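Local coordinates for Swi5-dependent recombination DNA repair protein 1 (Schizosaccharomyces pombe, PDB 3VIQ) that partners Swi5 in a complex that activates Rad51-mediated strand exchange and takes part in DNA recombination repair and meiotic chromosome segregation, at residues M99-F104 with H109-D114. Sequence-based numbering, arbitrary orientation.
Sequences MFLNQF and HLMSFD
Leu101 meets Met111, Ser112 and Phe113 where the short helix 97-103, which a loop joins to a short, weakly bonded strand, about 113-114, that pairs antiparallel with 119-120 in a small hairpin, lies against the returning chain in the C-terminal domain of Sfr1. Helix and returning chain keep some distance: the closest CA pair, Leu101 and Ser112, stands 7.8 Å apart, and the side chain of Leu101 bridges the gap. Its CB points at the opposite segment, and chi1 of -68° sets CG anti to the carbonyl carbon and beside the backbone N. Neither CB nor CG comes within 4.5 Å of the other segment; the two methyls do all the touching. Branch CD1 runs up against backbone rather than side chain: it lies 4.0 Å from Met111 O and 4.2 Å from Ser112 CA, thus abutting the peptide between those two residues. CD2 turns to the Met111 side chain, 4.5 Å from SD, a loose apolar contact between two buried residues. Met111 reaches that point roughly extended, with chi1 -150° and chi2 -176°, its CB also directed at the helix. The buried surface, 123 Å² for both sides together, is small, and the two segments share no hydrogen bond, so their direct contact is apolar packing plus methyl against backbone. Other parts of the fold complete it: Val106 and Trp120 touch both Leu101 and Met111, Met111 also packs on Ala52 and Gln53 of helix 38-68, and Ile53 of the Swi5 chain adjoins it, which ties this corner to the heterodimer interface. Ser112 CB points away from the helix, and OG is hydrogen-bonded to Val108 O. Phe113 starts toward the helix at CB, but its ring leads away and meets Trp120 edge-to-face, leaving its backbone N as the atom nearest Leu101 CD1, at 4.1 Å.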
loop_
_atom_site.group_PDB
_atom_site.type_symbol
_atom_site.label_atom_id
_atom_site.label_comp_id
_atom_site.label_asym_id
_atom_site.label_seq_id
_atom_site.Cartn_x
_atom_site.Cartn_y
_atom_site.Cartn_z
ATOM N N MET A 99 -18.076 -0.236 -10.645
ATOM C CA MET A 99 -18.926 -0.731 -9.558
ATOM C C MET A 99 -18.488 -2.148 -9.198
ATOM O O MET A 99 -18.430 -2.522 -8.020
ATOM C CB MET A 99 -20.393 -0.734 -9.973
ATOM C CG MET A 99 -21.012 0.657 -10.110
ATOM S SD MET A 99 -22.527 0.533 -11.077
ATOM C CE MET A 99 -22.967 2.267 -11.348
ATOM N N PHE A 100 -18.196 -2.924 -10.234
ATOM C CA PHE A 100 -17.682 -4.264 -10.045
ATOM C C PHE A 100 -16.417 -4.223 -9.234
ATOM O O PHE A 100 -16.308 -4.896 -8.223
ATOM C CB PHE A 100 -17.433 -4.948 -11.389
ATOM C CG PHE A 100 -16.763 -6.256 -11.260
ATOM C CD1 PHE A 100 -17.511 -7.393 -11.033
ATOM C CD2 PHE A 100 -15.374 -6.351 -11.325
ATOM C CE1 PHE A 100 -16.895 -8.614 -10.894
ATOM C CE2 PHE A 100 -14.764 -7.540 -11.183
ATOM C CZ PHE A 100 -15.515 -8.689 -10.966
ATOM N N LEU A 101 -15.451 -3.422 -9.643
ATOM C CA LEU A 101 -14.143 -3.407 -8.913
ATOM C C LEU A 101 -14.323 -2.920 -7.465
ATOM O O LEU A 101 -13.774 -3.501 -6.536
ATOM C CB LEU A 101 -13.114 -2.543 -9.629
ATOM C CG LEU A 101 -12.574 -2.999 -10.977
ATOM C CD1 LEU A 101 -11.818 -1.798 -11.623
ATOM C CD2 LEU A 101 -11.719 -4.261 -10.891
ATOM N N ASN A 102 -15.131 -1.884 -7.283
ATOM C CA ASN A 102 -15.519 -1.429 -5.943
ATOM C C ASN A 102 -16.188 -2.558 -5.110
ATOM O O ASN A 102 -15.892 -2.766 -3.938
ATOM C CB ASN A 102 -16.475 -0.231 -6.069
ATOM C CG ASN A 102 -16.789 0.419 -4.731
ATOM O OD1 ASN A 102 -15.934 0.504 -3.855
ATOM N ND2 ASN A 102 -18.003 0.921 -4.588
ATOM N N GLN A 103 -17.084 -3.291 -5.752
ATOM C CA GLN A 103 -17.699 -4.454 -5.146
ATOM C C GLN A 103 -16.629 -5.463 -4.716
ATOM O O GLN A 103 -16.786 -6.165 -3.723
ATOM C CB GLN A 103 -18.698 -5.075 -6.146
ATOM C CG GLN A 103 -19.442 -6.267 -5.627
ATOM C CD GLN A 103 -20.240 -5.936 -4.393
ATOM O OE1 GLN A 103 -20.668 -4.789 -4.206
ATOM N NE2 GLN A 103 -20.459 -6.936 -3.542
ATOM N N PHE A 104 -15.521 -5.503 -5.439
ATOM C CA PHE A 104 -14.400 -6.394 -5.087
ATOM C C PHE A 104 -13.326 -5.754 -4.232
ATOM O O PHE A 104 -12.213 -6.286 -4.131
ATOM C CB PHE A 104 -13.758 -6.976 -6.363
ATOM C CG PHE A 104 -14.351 -8.272 -6.760
ATOM C CD1 PHE A 104 -15.604 -8.311 -7.386
ATOM C CD2 PHE A 104 -13.709 -9.462 -6.455
ATOM C CE1 PHE A 104 -16.189 -9.519 -7.723
ATOM C CE2 PHE A 104 -14.285 -10.671 -6.786
ATOM C CZ PHE A 104 -15.528 -10.702 -7.430
ATOM N N HIS A 109 -6.354 3.186 -7.197
ATOM C CA HIS A 109 -4.941 3.360 -7.547
ATOM C C HIS A 109 -4.211 2.056 -7.892
ATOM O O HIS A 109 -3.167 2.093 -8.530
ATOM C CB HIS A 109 -4.194 4.124 -6.429
ATOM C CG HIS A 109 -4.689 3.826 -5.039
ATOM N ND1 HIS A 109 -5.865 4.354 -4.534
ATOM C CD2 HIS A 109 -4.161 3.070 -4.044
ATOM C CE1 HIS A 109 -6.039 3.930 -3.295
ATOM N NE2 HIS A 109 -5.017 3.152 -2.972
ATOM N N LEU A 110 -4.748 0.914 -7.474
ATOM C CA LEU A 110 -4.135 -0.389 -7.768
ATOM C C LEU A 110 -4.447 -0.841 -9.209
ATOM O O LEU A 110 -3.558 -1.236 -9.981
ATOM C CB LEU A 110 -4.655 -1.426 -6.763
ATOM C CG LEU A 110 -4.020 -2.814 -6.748
ATOM C CD1 LEU A 110 -2.539 -2.712 -6.469
ATOM C CD2 LEU A 110 -4.689 -3.658 -5.704
ATOM N N MET A 111 -5.730 -0.757 -9.547
ATOM C CA MET A 111 -6.300 -1.358 -10.739
ATOM C C MET A 111 -7.530 -0.498 -11.070
ATOM O O MET A 111 -8.392 -0.318 -10.211
ATOM C CB MET A 111 -6.732 -2.780 -10.385
ATOM C CG MET A 111 -6.692 -3.812 -11.471
ATOM S SD MET A 111 -7.362 -5.374 -10.825
ATOM C CE MET A 111 -7.656 -6.197 -12.354
ATOM N N SER A 112 -7.591 0.052 -12.279
ATOM C CA SER A 112 -8.745 0.839 -12.698
ATOM C C SER A 112 -9.041 0.658 -14.163
ATOM O O SER A 112 -8.125 0.421 -14.960
ATOM C CB SER A 112 -8.528 2.332 -12.438
ATOM O OG SER A 112 -8.786 2.609 -11.089
ATOM N N PHE A 113 -10.331 0.788 -14.491
ATOM C CA PHE A 113 -10.817 0.739 -15.856
ATOM C C PHE A 113 -11.077 2.171 -16.322
ATOM O O PHE A 113 -11.648 2.984 -15.602
ATOM C CB PHE A 113 -12.112 -0.084 -15.943
ATOM C CG PHE A 113 -12.457 -0.549 -17.349
ATOM C CD1 PHE A 113 -11.665 -1.486 -18.004
ATOM C CD2 PHE A 113 -13.589 -0.059 -18.013
ATOM C CE1 PHE A 113 -11.994 -1.922 -19.293
ATOM C CE2 PHE A 113 -13.917 -0.490 -19.306
ATOM C CZ PHE A 113 -13.120 -1.425 -19.940
ATOM N N ASP A 114 -10.615 2.469 -17.528
ATOM C CA ASP A 114 -10.942 3.719 -18.194
ATOM C C ASP A 114 -12.331 3.554 -18.816
ATOM O O ASP A 114 -12.490 3.064 -19.939
ATOM C CB ASP A 114 -9.894 4.029 -19.256
ATOM C CG ASP A 114 -10.136 5.340 -19.955
ATOM O OD1 ASP A 114 -11.262 5.888 -19.880
ATOM O OD2 ASP A 114 -9.176 5.813 -20.596
#